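Local coordinates for CBS domain-containing protein (Pyrococcus horikoshii, PDB 2YZQ) that is of unknown function but binds S-adenosylmethionine in a pocket between its last two CBS repeats, and so probably acts as a sensor or regulator, at residues M86-R92 with D270-K275; N156-L160 with I252-P256; P11-L16 with F35-K40. All blocks are in the same frame, centred on the assembly; numbering follows the deposited sequence.

Interaction 1 (M86-R92 with D270-K275); sequences MLEYDYR and DFDLLK
Phe271 is the central side chain here. Its chi1 is t (-154°) and its chi2 is 71°, which sends the ring into the turn at the end of helix 79-89. Leu87 lies nearest Leu274 (CA-CA 7.6 Å), and Arg92 lies nearest Phe271 (7.7 Å). Residues 86-88 are helical. Asp90 leaves the helix with positive phi (48/47), and Tyr91 N donates to Met86 O at 3.1 Å. That same Met86 O lies 3.2 Å from Phe271 CZ, and Tyr91 O lies 3.6 Å from Phe271 CE1. Both oxygens are at the ring edge. Leu87 is mt, and its CD2 comes 3.6 Å from Phe271 CE2. Met86 CB rests 3.9 Å from Leu274 CD1, while the mtt chain of Met86 leads away. The contact joins the second and fourth CBS repeats: the C-terminal turn of helix 79-89 meets the short, weakly bonded helix 270-273 and the residues after it. Helix 109-117 also packs on Asp270 and Leu274. Asp270 (chi1 p) makes a two-pronged salt bridge with Arg92: Arg92 NH1 donates to Asp270 OD1 at 3.1 Å, and Arg92 NH2 to Asp270 OD2 at 2.7 Å. Arg92 reaches it with chi1 m, chi2 t and chi3 p. Lys275 leads away; its NZ is hydrogen-bonded to Tyr131 O.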
loop_
_atom_site.group_PDB
_atom_site.type_symbol
_atom_site.label_atom_id
_atom_site.label_comp_id
_atom_site.label_asym_id
_atom_site.label_seq_id
_atom_site.Cartn_x
_atom_site.Cartn_y
_atom_site.Cartn_z
ATOM N N MET A 86 -5.674 -9.907 4.861
ATOM C CA MET A 86 -4.973 -9.103 3.868
ATOM C C MET A 86 -3.634 -9.748 3.529
ATOM O O MET A 86 -3.240 -9.798 2.366
ATOM C CB MET A 86 -4.739 -7.690 4.394
ATOM C CG MET A 86 -6.016 -6.897 4.604
ATOM S SD MET A 86 -5.648 -5.257 5.250
ATOM C CE MET A 86 -7.274 -4.493 5.205
ATOM N N LEU A 87 -2.944 -10.236 4.555
ATOM C CA LEU A 87 -1.647 -10.878 4.371
ATOM C C LEU A 87 -1.792 -12.225 3.668
ATOM O O LEU A 87 -0.933 -12.618 2.880
ATOM C CB LEU A 87 -0.959 -11.075 5.723
ATOM C CG LEU A 87 -0.514 -9.797 6.439
ATOM C CD1 LEU A 87 -0.121 -10.112 7.877
ATOM C CD2 LEU A 87 0.644 -9.171 5.678
ATOM N N GLU A 88 -2.886 -12.921 3.954
ATOM C CA GLU A 88 -3.146 -14.226 3.355
ATOM C C GLU A 88 -3.426 -14.158 1.856
ATOM O O GLU A 88 -2.943 -14.992 1.089
ATOM C CB GLU A 88 -4.326 -14.898 4.065
ATOM C CG GLU A 88 -4.814 -16.175 3.396
ATOM C CD GLU A 88 -5.964 -16.821 4.142
ATOM O OE1 GLU A 88 -6.950 -16.116 4.443
ATOM O OE2 GLU A 88 -5.886 -18.036 4.424
ATOM N N TYR A 89 -4.203 -13.165 1.437
ATOM C CA TYR A 89 -4.544 -13.021 0.027
ATOM C C TYR A 89 -3.681 -11.981 -0.674
ATOM O O TYR A 89 -3.861 -11.718 -1.862
ATOM C CB TYR A 89 -6.020 -12.637 -0.114
ATOM C CG TYR A 89 -6.955 -13.558 0.634
ATOM C CD1 TYR A 89 -6.976 -14.927 0.371
ATOM C CD2 TYR A 89 -7.810 -13.064 1.616
ATOM C CE1 TYR A 89 -7.823 -15.782 1.071
ATOM C CE2 TYR A 89 -8.662 -13.909 2.321
ATOM C CZ TYR A 89 -8.663 -15.265 2.044
ATOM O OH TYR A 89 -9.506 -16.102 2.738
ATOM N N ASP A 90 -2.733 -11.406 0.060
ATOM C CA ASP A 90 -1.860 -10.379 -0.494
ATOM C C ASP A 90 -2.738 -9.364 -1.215
ATOM O O ASP A 90 -2.470 -8.976 -2.352
ATOM C CB ASP A 90 -0.842 -10.999 -1.458
ATOM C CG ASP A 90 0.188 -9.995 -1.948
ATOM O OD1 ASP A 90 0.677 -9.192 -1.126
ATOM O OD2 ASP A 90 0.518 -10.016 -3.154
ATOM N N TYR A 91 -3.803 -8.948 -0.536
ATOM C CA TYR A 91 -4.748 -7.983 -1.081
ATOM C C TYR A 91 -4.800 -6.802 -0.112
ATOM O O TYR A 91 -4.750 -6.990 1.102
ATOM C CB TYR A 91 -6.124 -8.639 -1.236
ATOM C CG TYR A 91 -7.055 -7.911 -2.175
ATOM C CD1 TYR A 91 -6.704 -7.686 -3.507
ATOM C CD2 TYR A 91 -8.291 -7.443 -1.734
ATOM C CE1 TYR A 91 -7.563 -7.010 -4.374
ATOM C CE2 TYR A 91 -9.152 -6.770 -2.588
ATOM C CZ TYR A 91 -8.785 -6.554 -3.904
ATOM O OH TYR A 91 -9.641 -5.877 -4.740
ATOM N N ARG A 92 -4.908 -5.592 -0.653
ATOM C CA ARG A 92 -4.889 -4.377 0.160
ATOM C C ARG A 92 -6.193 -3.891 0.776
ATOM O O ARG A 92 -6.254 -2.778 1.296
ATOM C CB ARG A 92 -4.262 -3.242 -0.650
ATOM C CG ARG A 92 -2.813 -3.506 -1.051
ATOM C CD ARG A 92 -2.275 -2.394 -1.944
ATOM N NE ARG A 92 -2.289 -1.092 -1.282
ATOM C CZ ARG A 92 -1.441 -0.724 -0.326
ATOM N NH1 ARG A 92 -0.494 -1.561 0.090
ATOM N NH2 ARG A 92 -1.543 0.482 0.218
ATOM N N ASP A 270 3.623 -0.210 3.992
ATOM C CA ASP A 270 2.447 -0.152 4.844
ATOM C C ASP A 270 1.970 -1.580 5.103
ATOM O O ASP A 270 1.544 -1.918 6.207
ATOM C CB ASP A 270 1.327 0.695 4.196
ATOM C CG ASP A 270 1.066 0.356 2.724
ATOM O OD1 ASP A 270 1.533 -0.686 2.220
ATOM O OD2 ASP A 270 0.355 1.148 2.056
ATOM N N PHE A 271 2.084 -2.419 4.082
ATOM C CA PHE A 271 1.668 -3.813 4.163
ATOM C C PHE A 271 2.462 -4.574 5.226
ATOM O O PHE A 271 1.952 -5.507 5.847
ATOM C CB PHE A 271 1.860 -4.486 2.799
ATOM C CG PHE A 271 0.940 -5.651 2.558
ATOM C CD1 PHE A 271 -0.422 -5.444 2.351
ATOM C CD2 PHE A 271 1.430 -6.952 2.530
ATOM C CE1 PHE A 271 -1.283 -6.516 2.118
ATOM C CE2 PHE A 271 0.575 -8.036 2.298
ATOM C CZ PHE A 271 -0.785 -7.813 2.092
ATOM N N ASP A 272 3.712 -4.172 5.439
ATOM C CA ASP A 272 4.557 -4.838 6.424
ATOM C C ASP A 272 4.112 -4.522 7.842
ATOM O O ASP A 272 4.319 -5.313 8.761
ATOM C CB ASP A 272 6.021 -4.427 6.241
ATOM C CG ASP A 272 6.602 -4.921 4.933
ATOM O OD1 ASP A 272 6.453 -6.124 4.648
ATOM O OD2 ASP A 272 7.207 -4.114 4.194
ATOM N N LEU A 273 3.510 -3.353 8.021
ATOM C CA LEU A 273 3.043 -2.950 9.338
ATOM C C LEU A 273 1.871 -3.812 9.804
ATOM O O LEU A 273 1.616 -3.921 11.001
ATOM C CB LEU A 273 2.662 -1.466 9.318
ATOM C CG LEU A 273 3.861 -0.535 9.095
ATOM C CD1 LEU A 273 3.397 0.914 9.063
ATOM C CD2 LEU A 273 4.883 -0.739 10.205
ATOM N N LEU A 274 1.175 -4.444 8.861
ATOM C CA LEU A 274 0.045 -5.306 9.207
ATOM C C LEU A 274 0.513 -6.469 10.078
ATOM O O LEU A 274 -0.237 -6.986 10.902
ATOM C CB LEU A 274 -0.615 -5.859 7.942
ATOM C CG LEU A 274 -1.237 -4.849 6.975
ATOM C CD1 LEU A 274 -1.755 -5.580 5.754
ATOM C CD2 LEU A 274 -2.366 -4.090 7.664
ATOM N N LYS A 275 1.765 -6.872 9.898
ATOM C CA LYS A 275 2.315 -7.981 10.663
ATOM C C LYS A 275 2.367 -7.681 12.159
ATOM O O LYS A 275 2.412 -8.594 12.988
ATOM C CB LYS A 275 3.709 -8.325 10.139
ATOM C CG LYS A 275 3.717 -8.651 8.650
ATOM C CD LYS A 275 5.096 -9.066 8.176
ATOM C CE LYS A 275 6.107 -7.943 8.339
ATOM N NZ LYS A 275 7.475 -8.425 7.987
#

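Interaction 2 (N156-L160 with I252-P256); sequences NSMAL and IEQLP. With SAM (S-adenosylmethionine), chain B.
Residues 156-160 lead from a loop into strand 159-163. Residues 252-256 likewise lead from a loop into strand 254-259. Met158 lies nearest Glu253 (CA-CA 7.0 Å), and Ala159 nearest Gln254 (7.3 Å). Met158 (-77/-12) and Glu253 (-95/0) both have turn-like backbone angles just before extended residues. The two strands belong to the third and fourth CBS repeats of this CBS pair, and the contact lines its S-adenosylmethionine pocket. Ser157 OG accepts from Ala159 N at 3.2 Å, an ST turn. The side chains of Met158, Ala159, Glu253 and Gln254 all start toward the opposite segment. Gln254 takes chi1 p and chi2 m. Its CG lies 3.5 Å from Ser157 OG, and its NE2 lies 3.4 Å from Ala159 CB. Water 1 links the segments: it accepts from Met158 N at 3.0 Å and donates to Gln254 OE1 at 2.6 Å. Met158, with rotamers m, t, p, brings SD to 3.3 Å from Glu253 CD. Asp177, Thr228 and Ile232 also hydrogen-bond the ligand. Glu253 OE2 accepts from the ligand amino N at 2.7 Å. At the adenine, Gln254 O accepts from SAM N6 at 3.0 Å, and Gln254 NE2 donates a weak bond to SAM N7, also at 3.0 Å.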
loop_
_atom_site.group_PDB
_atom_site.type_symbol
_atom_site.label_atom_id
_atom_site.label_comp_id
_atom_site.label_asym_id
_atom_site.label_seq_id
_atom_site.Cartn_x
_atom_site.Cartn_y
_atom_site.Cartn_z
ATOM N N ASN A 156 7.352 -5.922 -5.111
ATOM C CA ASN A 156 6.233 -6.100 -4.195
ATOM C C ASN A 156 5.940 -4.772 -3.502
ATOM O O ASN A 156 5.120 -4.696 -2.585
ATOM C CB ASN A 156 6.509 -7.213 -3.162
ATOM C CG ASN A 156 7.746 -6.961 -2.319
ATOM O OD1 ASN A 156 8.026 -5.838 -1.915
ATOM N ND2 ASN A 156 8.484 -8.028 -2.031
ATOM N N SER A 157 6.613 -3.717 -3.963
ATOM C CA SER A 157 6.411 -2.382 -3.421
ATOM C C SER A 157 5.895 -1.447 -4.504
ATOM O O SER A 157 6.114 -1.667 -5.697
ATOM C CB SER A 157 7.719 -1.816 -2.863
ATOM O OG SER A 157 7.520 -0.505 -2.354
ATOM N N MET A 158 5.202 -0.400 -4.079
ATOM C CA MET A 158 4.673 0.576 -5.014
ATOM C C MET A 158 5.776 1.502 -5.511
ATOM O O MET A 158 5.580 2.238 -6.476
ATOM C CB MET A 158 3.578 1.402 -4.343
ATOM C CG MET A 158 2.361 0.587 -3.961
ATOM S SD MET A 158 1.074 1.648 -3.306
ATOM C CE MET A 158 0.570 2.487 -4.785
ATOM N N ALA A 159 6.938 1.457 -4.866
ATOM C CA ALA A 159 8.041 2.321 -5.271
ATOM C C ALA A 159 9.388 1.627 -5.297
ATOM O O ALA A 159 9.609 0.639 -4.594
ATOM C CB ALA A 159 8.120 3.527 -4.347
ATOM N N LEU A 160 10.286 2.169 -6.112
ATOM C CA LEU A 160 11.640 1.657 -6.233
ATOM C C LEU A 160 12.642 2.652 -5.667
ATOM O O LEU A 160 12.726 3.785 -6.142
ATOM C CB LEU A 160 12.021 1.436 -7.699
ATOM C CG LEU A 160 11.325 0.379 -8.545
ATOM C CD1 LEU A 160 11.718 0.543 -10.010
ATOM C CD2 LEU A 160 11.721 -0.995 -8.034
ATOM N N ILE A 252 2.562 8.361 1.447
ATOM C CA ILE A 252 3.428 7.381 0.803
ATOM C C ILE A 252 3.209 6.023 1.459
ATOM O O ILE A 252 2.930 5.936 2.657
ATOM C CB ILE A 252 4.909 7.793 0.913
ATOM C CG1 ILE A 252 5.257 8.094 2.373
ATOM C CG2 ILE A 252 5.172 9.008 0.015
ATOM C CD1 ILE A 252 6.665 8.639 2.578
ATOM N N GLU A 253 3.340 4.964 0.665
ATOM C CA GLU A 253 3.112 3.609 1.152
ATOM C C GLU A 253 4.358 2.855 1.604
ATOM O O GLU A 253 4.260 1.705 2.031
ATOM C CB GLU A 253 2.398 2.789 0.073
ATOM C CG GLU A 253 1.032 3.347 -0.337
ATOM C CD GLU A 253 1.096 4.355 -1.477
ATOM O OE1 GLU A 253 2.187 4.890 -1.775
ATOM O OE2 GLU A 253 0.031 4.625 -2.073
ATOM N N GLN A 254 5.523 3.491 1.520
ATOM C CA GLN A 254 6.754 2.817 1.918
ATOM C C GLN A 254 7.911 3.760 2.203
ATOM O O GLN A 254 8.038 4.812 1.574
ATOM C CB GLN A 254 7.197 1.841 0.827
ATOM C CG GLN A 254 7.574 2.515 -0.494
ATOM C CD GLN A 254 6.379 3.105 -1.213
ATOM O OE1 GLN A 254 5.429 2.396 -1.541
ATOM N NE2 GLN A 254 6.427 4.412 -1.477
ATOM N N LEU A 255 8.756 3.367 3.152
ATOM C CA LEU A 255 9.940 4.143 3.507
ATOM C C LEU A 255 11.170 3.260 3.455
ATOM O O LEU A 255 11.197 2.190 4.060
ATOM C CB LEU A 255 9.855 4.711 4.929
ATOM C CG LEU A 255 8.963 5.908 5.264
ATOM C CD1 LEU A 255 7.509 5.552 5.063
ATOM C CD2 LEU A 255 9.218 6.329 6.708
ATOM N N PRO A 256 12.192 3.673 2.697
ATOM C CA PRO A 256 13.400 2.847 2.655
ATOM C C PRO A 256 13.958 2.799 4.081
ATOM O O PRO A 256 13.863 3.779 4.821
ATOM C CB PRO A 256 14.314 3.634 1.727
ATOM C CG PRO A 256 13.354 4.228 0.743
ATOM C CD PRO A 256 12.206 4.688 1.627
HETATM N N SAM B . -0.180 5.525 -4.577
HETATM C CA SAM B . -0.244 6.974 -4.333
HETATM C C SAM B . -0.989 7.654 -5.468
HETATM O O SAM B . -1.385 8.802 -5.339
HETATM O OXT SAM B . -1.192 7.060 -6.512
HETATM C CB SAM B . 1.183 7.527 -4.222
HETATM C CG SAM B . 1.164 8.881 -3.510
HETATM S SD SAM B . 2.859 9.408 -3.119
HETATM C CE SAM B . 2.505 11.108 -2.558
HETATM C "C5'" SAM B . 3.675 9.607 -4.719
HETATM C "C4'" SAM B . 4.945 10.440 -4.536
HETATM O "O4'" SAM B . 5.606 10.061 -3.304
HETATM C "C3'" SAM B . 5.944 10.210 -5.679
HETATM O "O3'" SAM B . 6.502 11.471 -6.084
HETATM C "C2'" SAM B . 6.993 9.291 -5.038
HETATM O "O2'" SAM B . 8.261 9.393 -5.696
HETATM C "C1'" SAM B . 6.992 9.822 -3.597
HETATM N N9 SAM B . 7.535 8.870 -2.626
HETATM C C8 SAM B . 7.214 7.544 -2.450
HETATM N N7 SAM B . 7.829 7.083 -1.392
HETATM C C5 SAM B . 8.667 8.042 -0.917
HETATM C C6 SAM B . 9.639 8.129 0.118
HETATM N N6 SAM B . 9.925 7.040 0.917
HETATM N N1 SAM B . 10.287 9.297 0.311
HETATM C C2 SAM B . 10.080 10.357 -0.478
HETATM N N3 SAM B . 9.158 10.334 -1.437
HETATM C C4 SAM B . 8.462 9.201 -1.704
HETATM O O HOH W 1 4.982 -0.176 -1.145
#

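Interaction 3 (P11-L16 with F35-K40); sequences PVTITL and FPVVNK
Two parallel strands pair here at the edge of a three-stranded mixed sheet in the first CBS repeat. Strand 14-15 is outermost, and 34-38 is central, with 44-49 on its other side. Ile14 pairs with Val37 (CA-CA 5.1 Å) and Thr15 with Val38 (5.0 Å). Both segments are largely extended, and their end-to-end directions differ by 53°. Three backbone bonds set the register. Ile14 N donates to Pro36 O at 3.1 Å. Val38 N donates to Ile14 O at 3.1 Å. Leu16 N donates to Val38 O at 3.2 Å. Ile14 thus uses both its NH and its CO on strand 34-38. CA-H...O contacts add to these: Val37 CA to Ile14 O at 3.5 Å, and Thr15 CA to Val38 O at 3.4 Å. Val37 makes its backbone bonds to Val45 and Gly46. Water 2 lies 2.9 Å from Thr15 OG1 and donates to Asn39 O at 2.8 Å. Asn39 OD1 is taken by Lys43 N, in the turn to strand 44-49. Val37 (chi1 t) puts CG1 3.4 Å from Leu16 CG. Ile14 (mt) brings CD1 3.5 Å from Phe35 CD2, and Val12 CG2 lies 3.3 Å from Phe35 CE1. On the Thr15 and Val38 side, Thr15 OG1 lies 3.5 Å from Val38 CG2. Backbone polar groups therefore fix the register, and mostly apolar side chains fill in around them.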
loop_
_atom_site.group_PDB
_atom_site.type_symbol
_atom_site.label_atom_id
_atom_site.label_comp_id
_atom_site.label_asym_id
_atom_site.label_seq_id
_atom_site.Cartn_x
_atom_site.Cartn_y
_atom_site.Cartn_z
ATOM N N PRO A 11 -19.981 1.997 1.688
ATOM C CA PRO A 11 -19.263 2.139 0.422
ATOM C C PRO A 11 -20.209 2.123 -0.770
ATOM O O PRO A 11 -21.242 1.449 -0.748
ATOM C CB PRO A 11 -18.336 0.931 0.422
ATOM C CG PRO A 11 -19.170 -0.103 1.108
ATOM C CD PRO A 11 -19.726 0.675 2.287
ATOM N N VAL A 12 -19.862 2.877 -1.805
ATOM C CA VAL A 12 -20.673 2.893 -3.007
ATOM C C VAL A 12 -20.409 1.548 -3.670
ATOM O O VAL A 12 -19.260 1.118 -3.785
ATOM C CB VAL A 12 -20.263 4.043 -3.953
ATOM C CG1 VAL A 12 -20.775 5.366 -3.408
ATOM C CG2 VAL A 12 -18.753 4.091 -4.088
ATOM N N THR A 13 -21.474 0.872 -4.077
ATOM C CA THR A 13 -21.342 -0.434 -4.706
ATOM C C THR A 13 -21.918 -0.420 -6.110
ATOM O O THR A 13 -22.520 0.563 -6.540
ATOM C CB THR A 13 -22.090 -1.513 -3.904
ATOM O OG1 THR A 13 -23.494 -1.232 -3.932
ATOM C CG2 THR A 13 -21.610 -1.537 -2.458
ATOM N N ILE A 14 -21.724 -1.520 -6.824
ATOM C CA ILE A 14 -22.245 -1.646 -8.174
ATOM C C ILE A 14 -23.025 -2.945 -8.272
ATOM O O ILE A 14 -22.522 -4.014 -7.935
ATOM C CB ILE A 14 -21.117 -1.653 -9.227
ATOM C CG1 ILE A 14 -20.382 -0.310 -9.205
ATOM C CG2 ILE A 14 -21.697 -1.923 -10.608
ATOM C CD1 ILE A 14 -19.312 -0.173 -10.271
ATOM N N THR A 15 -24.267 -2.840 -8.726
ATOM C CA THR A 15 -25.124 -4.007 -8.867
ATOM C C THR A 15 -25.067 -4.545 -10.289
ATOM O O THR A 15 -25.196 -3.791 -11.253
ATOM C CB THR A 15 -26.587 -3.663 -8.533
ATOM O OG1 THR A 15 -26.674 -3.209 -7.177
ATOM C CG2 THR A 15 -27.477 -4.886 -8.717
ATOM N N LEU A 16 -24.865 -5.852 -10.407
ATOM C CA LEU A 16 -24.811 -6.505 -11.707
ATOM C C LEU A 16 -26.239 -6.869 -12.100
ATOM O O LEU A 16 -27.081 -7.112 -11.235
ATOM C CB LEU A 16 -23.962 -7.775 -11.627
ATOM C CG LEU A 16 -22.514 -7.615 -11.157
ATOM C CD1 LEU A 16 -21.861 -8.984 -11.034
ATOM C CD2 LEU A 16 -21.752 -6.736 -12.137
ATOM N N PHE A 35 -14.832 -0.806 -6.370
ATOM C CA PHE A 35 -16.188 -0.837 -5.827
ATOM C C PHE A 35 -16.622 -2.254 -5.479
ATOM O O PHE A 35 -16.337 -3.195 -6.216
ATOM C CB PHE A 35 -17.200 -0.294 -6.843
ATOM C CG PHE A 35 -16.969 1.129 -7.250
ATOM C CD1 PHE A 35 -17.025 2.155 -6.315
ATOM C CD2 PHE A 35 -16.731 1.447 -8.583
ATOM C CE1 PHE A 35 -16.847 3.482 -6.703
ATOM C CE2 PHE A 35 -16.552 2.770 -8.980
ATOM C CZ PHE A 35 -16.611 3.789 -8.038
ATOM N N PRO A 36 -17.302 -2.429 -4.335
ATOM C CA PRO A 36 -17.747 -3.784 -3.994
ATOM C C PRO A 36 -18.863 -4.118 -4.985
ATOM O O PRO A 36 -19.622 -3.232 -5.379
ATOM C CB PRO A 36 -18.279 -3.628 -2.570
ATOM C CG PRO A 36 -17.463 -2.490 -2.027
ATOM C CD PRO A 36 -17.450 -1.521 -3.186
ATOM N N VAL A 37 -18.952 -5.377 -5.398
ATOM C CA VAL A 37 -19.982 -5.795 -6.346
ATOM C C VAL A 37 -21.031 -6.650 -5.649
ATOM O O VAL A 37 -20.700 -7.594 -4.932
ATOM C CB VAL A 37 -19.375 -6.609 -7.509
ATOM C CG1 VAL A 37 -20.470 -7.008 -8.491
ATOM C CG2 VAL A 37 -18.311 -5.794 -8.209
ATOM N N VAL A 38 -22.298 -6.319 -5.876
ATOM C CA VAL A 38 -23.401 -7.043 -5.257
ATOM C C VAL A 38 -24.448 -7.500 -6.270
ATOM O O VAL A 38 -24.495 -7.007 -7.400
ATOM C CB VAL A 38 -24.116 -6.161 -4.212
ATOM C CG1 VAL A 38 -23.127 -5.722 -3.136
ATOM C CG2 VAL A 38 -24.731 -4.950 -4.894
ATOM N N ASN A 39 -25.284 -8.446 -5.859
ATOM C CA ASN A 39 -26.345 -8.929 -6.732
ATOM C C ASN A 39 -27.623 -8.156 -6.423
ATOM O O ASN A 39 -27.608 -7.217 -5.626
ATOM C CB ASN A 39 -26.572 -10.439 -6.557
ATOM C CG ASN A 39 -26.864 -10.839 -5.123
ATOM O OD1 ASN A 39 -27.360 -10.043 -4.327
ATOM N ND2 ASN A 39 -26.573 -12.092 -4.794
ATOM N N LYS A 40 -28.727 -8.544 -7.051
ATOM C CA LYS A 40 -29.990 -7.851 -6.837
ATOM C C LYS A 40 -30.368 -7.767 -5.362
ATOM O O LYS A 40 -30.812 -6.720 -4.896
ATOM C CB LYS A 40 -31.114 -8.532 -7.625
ATOM C CG LYS A 40 -32.459 -7.825 -7.519
ATOM C CD LYS A 40 -32.376 -6.388 -8.014
ATOM C CE LYS A 40 -33.731 -5.692 -7.951
ATOM N NZ LYS A 40 -34.738 -6.334 -8.845
HETATM O O HOH W 2 -28.351 -4.522 -5.224
#

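From the N terminus, interaction 3 closes first. It joins 11-16 to 35-40 within the first CBS repeat, a short loop. The chain then enters the second repeat, where 86-92 opens interaction 1. That contact closes only at 270-275, near the C terminus, so its loop spans 177 residues and ties the second repeat to the fourth. Interaction 2, 156-160 with 252-256, opens and closes within this span and joins the third and fourth repeats. Interactions 1 and 2 touch: Asp270 N lies 2.8 Å from Glu253 O, a probable hydrogen bond, and Arg92 packs on Glu253. Interaction 3 is in series with both. Its centre is about 24 Å from that of interaction 1 and about 30 Å from that of interaction 2.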